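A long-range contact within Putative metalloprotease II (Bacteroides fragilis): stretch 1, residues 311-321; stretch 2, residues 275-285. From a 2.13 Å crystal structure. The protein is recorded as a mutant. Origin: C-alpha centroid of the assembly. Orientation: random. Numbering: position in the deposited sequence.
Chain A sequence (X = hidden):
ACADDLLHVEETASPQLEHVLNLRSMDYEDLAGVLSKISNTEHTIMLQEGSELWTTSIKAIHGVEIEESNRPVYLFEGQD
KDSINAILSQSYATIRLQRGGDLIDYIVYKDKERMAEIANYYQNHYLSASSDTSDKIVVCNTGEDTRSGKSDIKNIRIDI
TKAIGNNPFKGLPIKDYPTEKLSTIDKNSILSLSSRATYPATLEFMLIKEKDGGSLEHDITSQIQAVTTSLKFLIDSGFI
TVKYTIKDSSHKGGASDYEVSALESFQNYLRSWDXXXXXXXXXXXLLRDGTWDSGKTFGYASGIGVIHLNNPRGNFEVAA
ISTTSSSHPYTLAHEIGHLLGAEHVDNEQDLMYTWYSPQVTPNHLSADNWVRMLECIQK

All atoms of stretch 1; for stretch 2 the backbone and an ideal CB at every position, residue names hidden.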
# COMPACT_ATOMS: atom_id res chain seq x y z
N ASN A 311 11.26 -10.38 -21.03
CA ASN A 311 11.84 -11.66 -20.64
C ASN A 311 11.89 -11.82 -19.13
O ASN A 311 12.97 -11.71 -18.53
CB ASN A 311 13.23 -11.81 -21.25
CG ASN A 311 13.20 -11.75 -22.77
OD1 ASN A 311 12.93 -12.75 -23.44
ND2 ASN A 311 13.45 -10.57 -23.31
N PRO A 312 10.73 -12.08 -18.51
CA PRO A 312 10.67 -12.17 -17.05
C PRO A 312 11.48 -13.34 -16.52
O PRO A 312 11.54 -14.40 -17.15
CB PRO A 312 9.17 -12.38 -16.76
CG PRO A 312 8.62 -12.93 -18.04
CD PRO A 312 9.41 -12.26 -19.13
N ARG A 313 12.13 -13.13 -15.38
CA ARG A 313 12.77 -14.21 -14.65
C ARG A 313 11.74 -15.21 -14.14
O ARG A 313 10.60 -14.85 -13.86
CB ARG A 313 13.58 -13.63 -13.50
CG ARG A 313 14.74 -12.78 -13.99
CD ARG A 313 15.37 -12.00 -12.87
NE ARG A 313 15.84 -12.89 -11.82
CZ ARG A 313 17.06 -13.39 -11.75
NH1 ARG A 313 17.95 -13.10 -12.69
NH2 ARG A 313 17.39 -14.19 -10.74
N GLY A 314 12.15 -16.47 -14.01
CA GLY A 314 11.24 -17.53 -13.58
C GLY A 314 11.59 -18.12 -12.23
O GLY A 314 12.40 -17.55 -11.49
N ASN A 315 10.96 -19.24 -11.90
CA ASN A 315 11.22 -19.98 -10.66
C ASN A 315 11.13 -19.11 -9.40
O ASN A 315 11.91 -19.29 -8.47
CB ASN A 315 12.61 -20.65 -10.72
CG ASN A 315 12.81 -21.68 -9.62
OD1 ASN A 315 13.84 -21.69 -8.93
ND2 ASN A 315 11.80 -22.53 -9.42
N PHE A 316 10.18 -18.18 -9.39
CA PHE A 316 9.91 -17.36 -8.22
C PHE A 316 11.16 -16.61 -7.73
O PHE A 316 11.31 -16.33 -6.54
CB PHE A 316 9.34 -18.22 -7.09
CG PHE A 316 8.11 -18.99 -7.49
CD1 PHE A 316 6.87 -18.37 -7.49
CD2 PHE A 316 8.19 -20.32 -7.89
CE1 PHE A 316 5.72 -19.06 -7.87
CE2 PHE A 316 7.05 -21.02 -8.28
CZ PHE A 316 5.81 -20.39 -8.27
N GLU A 317 12.05 -16.27 -8.66
CA GLU A 317 13.29 -15.57 -8.30
C GLU A 317 13.06 -14.11 -7.99
O GLU A 317 13.88 -13.47 -7.34
CB GLU A 317 14.32 -15.70 -9.43
CG GLU A 317 14.96 -17.08 -9.49
CD GLU A 317 15.70 -17.30 -10.80
OE1 GLU A 317 15.96 -16.32 -11.52
OE2 GLU A 317 16.00 -18.47 -11.10
N VAL A 318 11.95 -13.56 -8.48
CA VAL A 318 11.60 -12.17 -8.19
C VAL A 318 10.64 -12.12 -7.02
O VAL A 318 9.47 -12.44 -7.14
CB VAL A 318 10.96 -11.45 -9.41
CG1 VAL A 318 10.58 -10.02 -9.04
CG2 VAL A 318 11.91 -11.46 -10.59
N ALA A 319 11.16 -11.73 -5.86
CA ALA A 319 10.36 -11.77 -4.65
C ALA A 319 10.83 -10.75 -3.65
O ALA A 319 11.96 -10.24 -3.73
CB ALA A 319 10.37 -13.17 -4.02
N ALA A 320 9.97 -10.46 -2.69
CA ALA A 320 10.32 -9.57 -1.60
C ALA A 320 9.49 -9.95 -0.38
O ALA A 320 8.56 -10.73 -0.47
CB ALA A 320 10.08 -8.12 -1.98
N ILE A 321 9.85 -9.38 0.75
CA ILE A 321 9.01 -9.44 1.93
C ILE A 321 8.77 -8.00 2.37
O ILE A 321 9.62 -7.13 2.16
CB ILE A 321 9.67 -10.26 3.04
CG1 ILE A 321 10.93 -9.57 3.54
CG2 ILE A 321 10.05 -11.65 2.52
CD1 ILE A 321 11.73 -10.42 4.53
N UNK A 275 -0.98 -24.00 -5.34
CA UNK A 275 -1.88 -22.90 -5.66
C UNK A 275 -1.28 -21.89 -6.66
O UNK A 275 -2.02 -21.15 -7.32
CB UNK A 275 -2.27 -22.18 -4.37
N UNK A 276 0.05 -21.86 -6.79
CA UNK A 276 0.68 -20.92 -7.72
C UNK A 276 1.55 -21.65 -8.74
O UNK A 276 2.47 -21.07 -9.32
CB UNK A 276 1.52 -19.90 -6.95
N UNK A 277 1.24 -22.92 -8.96
CA UNK A 277 1.95 -23.73 -9.94
C UNK A 277 1.90 -23.07 -11.31
O UNK A 277 0.83 -22.68 -11.77
CB UNK A 277 1.36 -25.14 -10.01
N UNK A 278 3.06 -22.94 -11.94
CA UNK A 278 3.14 -22.34 -13.26
C UNK A 278 3.06 -20.82 -13.30
O UNK A 278 3.13 -20.23 -14.38
CB UNK A 278 2.02 -22.91 -14.13
N UNK A 279 2.92 -20.19 -12.14
CA UNK A 279 2.92 -18.73 -12.09
C UNK A 279 4.24 -18.19 -11.56
O UNK A 279 4.28 -17.24 -10.78
CB UNK A 279 1.77 -18.23 -11.22
N UNK A 280 5.33 -18.81 -11.99
CA UNK A 280 6.66 -18.55 -11.43
C UNK A 280 7.37 -17.31 -12.00
O UNK A 280 8.45 -16.95 -11.54
CB UNK A 280 7.54 -19.78 -11.66
N UNK A 281 6.74 -16.65 -12.96
CA UNK A 281 7.37 -15.53 -13.65
C UNK A 281 6.75 -14.19 -13.27
O UNK A 281 6.78 -13.24 -14.04
CB UNK A 281 7.28 -15.73 -15.16
N UNK A 282 6.20 -14.13 -12.05
CA UNK A 282 5.62 -12.91 -11.51
C UNK A 282 6.36 -12.53 -10.24
O UNK A 282 6.94 -13.39 -9.59
CB UNK A 282 4.12 -13.08 -11.24
N UNK A 283 6.34 -11.23 -9.88
CA UNK A 283 6.89 -10.79 -8.60
C UNK A 283 6.00 -11.25 -7.46
O UNK A 283 4.79 -11.06 -7.55
CB UNK A 283 7.05 -9.27 -8.57
N UNK A 284 6.59 -11.84 -6.42
CA UNK A 284 5.83 -12.27 -5.25
C UNK A 284 6.31 -11.53 -4.01
O UNK A 284 7.50 -11.49 -3.75
CB UNK A 284 5.95 -13.78 -5.05
N UNK A 285 5.38 -10.96 -3.25
CA UNK A 285 5.77 -10.29 -2.02
C UNK A 285 5.02 -10.85 -0.82
O UNK A 285 3.79 -10.92 -0.82
CB UNK A 285 5.53 -8.78 -2.14

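At position 275 the ideal CB has nothing of stretch 1 within 5.5 Å, so almost any side chain would do; it is Glu-275. Position 276 points its CB toward stretch 1, 4.4 Å from CE1 of Phe-316, which favours an apolar side chain of modest size. The residue is Val-276, whose CG2 lies 3.8 Å from Phe-316 CE1.

Positions 277 and 278 both point away, at the corner of a type II turn. The first is unconstrained and is Lys-277; the second, with phi 79° and psi -1°, favours glycine and is Gly-278. At 279 the CB points sideways, 5.2 Å from Phe-316 CE1, and leaves the choice wide. Gln-279 closes the turn, its N donating to O of Val-276, and its side chain leads away from stretch 1.

Position 280 is closely constrained by stretch 1. Its CB sits 3.6 Å from Phe-316 CE2 and 3.5 Å from the backbone N of Asn-315, a donor that a short acceptor could reach: aspartate, asparagine or perhaps serine. The residue is Asp-280. With chi1 at 61° (p), its OD2 accepts a nearly straight hydrogen bond from Asn-315 N (2.8 Å, 172°), while its backbone O accepts one from Phe-316 N (3.0 Å). Its CA lies over the face of the Phe-316 ring, 3.7 Å from the centroid. Stretch 1 has glycine close by: an ideal CB on Gly-314 would come within 2.9 Å of Asp-280 OD2, a clash.

At 281 the CB points sideways, 4.2 Å from Pro-312 CB, and a long side chain with an aliphatic stem would suit. Lys-281 is extended beyond chi1; its CG packs 3.9 Å from Gly-314 CA, and its NZ is weakly bonded to a water that also donates to Pro-312 O. Position 282 points away and is permissive; Lys-282 bonds through NZ to OE1 of Gln-279.

At 283, phi of -71° permits proline, and the CB lies 3.6 Å from Val-318 CG1, so a compact apolar residue fits. Pro-283 packs its CB 3.8 Å from Val-318 CG1.

Parallel pairing begins at 284, where N donates to Val-318 O (3.0 Å) and O accepts from Ala-320 N (2.9 Å). The CB shares a sheet face with that of Ala-319, whose small side chain leaves room, and Phe-316 CD1 is 5.3 Å away; a large apolar or aromatic group is expected. Tyr-284 offers its ring face to the Phe-316 edge, and its OH donates to Gln-279 O (2.6 Å).

Position 285 shares the other face with Ala-320, favouring a branched aliphatic residue. Ile-285 places CG1 3.9 Å from Ala-320 CB.

Stretch 2 275-285: EVKGQDKKPYI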
# COMPACT_ATOMS: atom_id res chain seq x y z
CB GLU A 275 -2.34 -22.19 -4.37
CG GLU A 275 -3.54 -22.90 -3.69
CD GLU A 275 -3.89 -22.38 -2.28
OE1 GLU A 275 -4.64 -21.39 -2.16
OE2 GLU A 275 -3.42 -22.99 -1.29
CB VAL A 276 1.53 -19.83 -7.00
CG1 VAL A 276 0.65 -18.93 -6.15
CG2 VAL A 276 2.63 -20.48 -6.14
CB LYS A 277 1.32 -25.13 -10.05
CG LYS A 277 2.22 -26.16 -10.69
CD LYS A 277 1.57 -27.54 -10.68
CE LYS A 277 0.31 -27.53 -11.54
NZ LYS A 277 -0.52 -28.77 -11.42
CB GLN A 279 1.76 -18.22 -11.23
CG GLN A 279 0.39 -18.75 -11.64
CD GLN A 279 -0.73 -18.10 -10.85
OE1 GLN A 279 -0.86 -16.87 -10.82
NE2 GLN A 279 -1.55 -18.91 -10.20
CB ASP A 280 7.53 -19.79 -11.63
CG ASP A 280 7.72 -20.12 -13.10
OD1 ASP A 280 6.71 -20.48 -13.76
OD2 ASP A 280 8.86 -20.04 -13.60
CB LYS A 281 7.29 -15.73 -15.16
CG LYS A 281 8.04 -16.95 -15.66
CD LYS A 281 7.88 -17.08 -17.17
CE LYS A 281 8.94 -17.98 -17.78
NZ LYS A 281 8.79 -18.05 -19.26
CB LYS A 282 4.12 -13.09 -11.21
CG LYS A 282 3.28 -13.57 -12.37
CD LYS A 282 1.85 -13.83 -11.90
CE LYS A 282 1.03 -14.57 -12.96
NZ LYS A 282 -0.33 -14.87 -12.45
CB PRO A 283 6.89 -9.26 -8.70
CG PRO A 283 6.65 -8.95 -10.16
CD PRO A 283 5.85 -10.11 -10.69
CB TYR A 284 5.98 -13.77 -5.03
CG TYR A 284 5.17 -14.63 -5.98
CD1 TYR A 284 5.58 -14.83 -7.28
CD2 TYR A 284 4.02 -15.27 -5.55
CE1 TYR A 284 4.85 -15.62 -8.15
CE2 TYR A 284 3.28 -16.07 -6.40
CZ TYR A 284 3.70 -16.24 -7.70
OH TYR A 284 2.98 -17.03 -8.54
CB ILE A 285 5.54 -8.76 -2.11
CG1 ILE A 285 6.37 -8.17 -3.26
CG2 ILE A 285 5.98 -8.08 -0.82
CD1 ILE A 285 5.54 -7.77 -4.44
O HOH W 1 9.32 -14.52 -9.87
O HOH W 2 10.79 -15.31 -19.75
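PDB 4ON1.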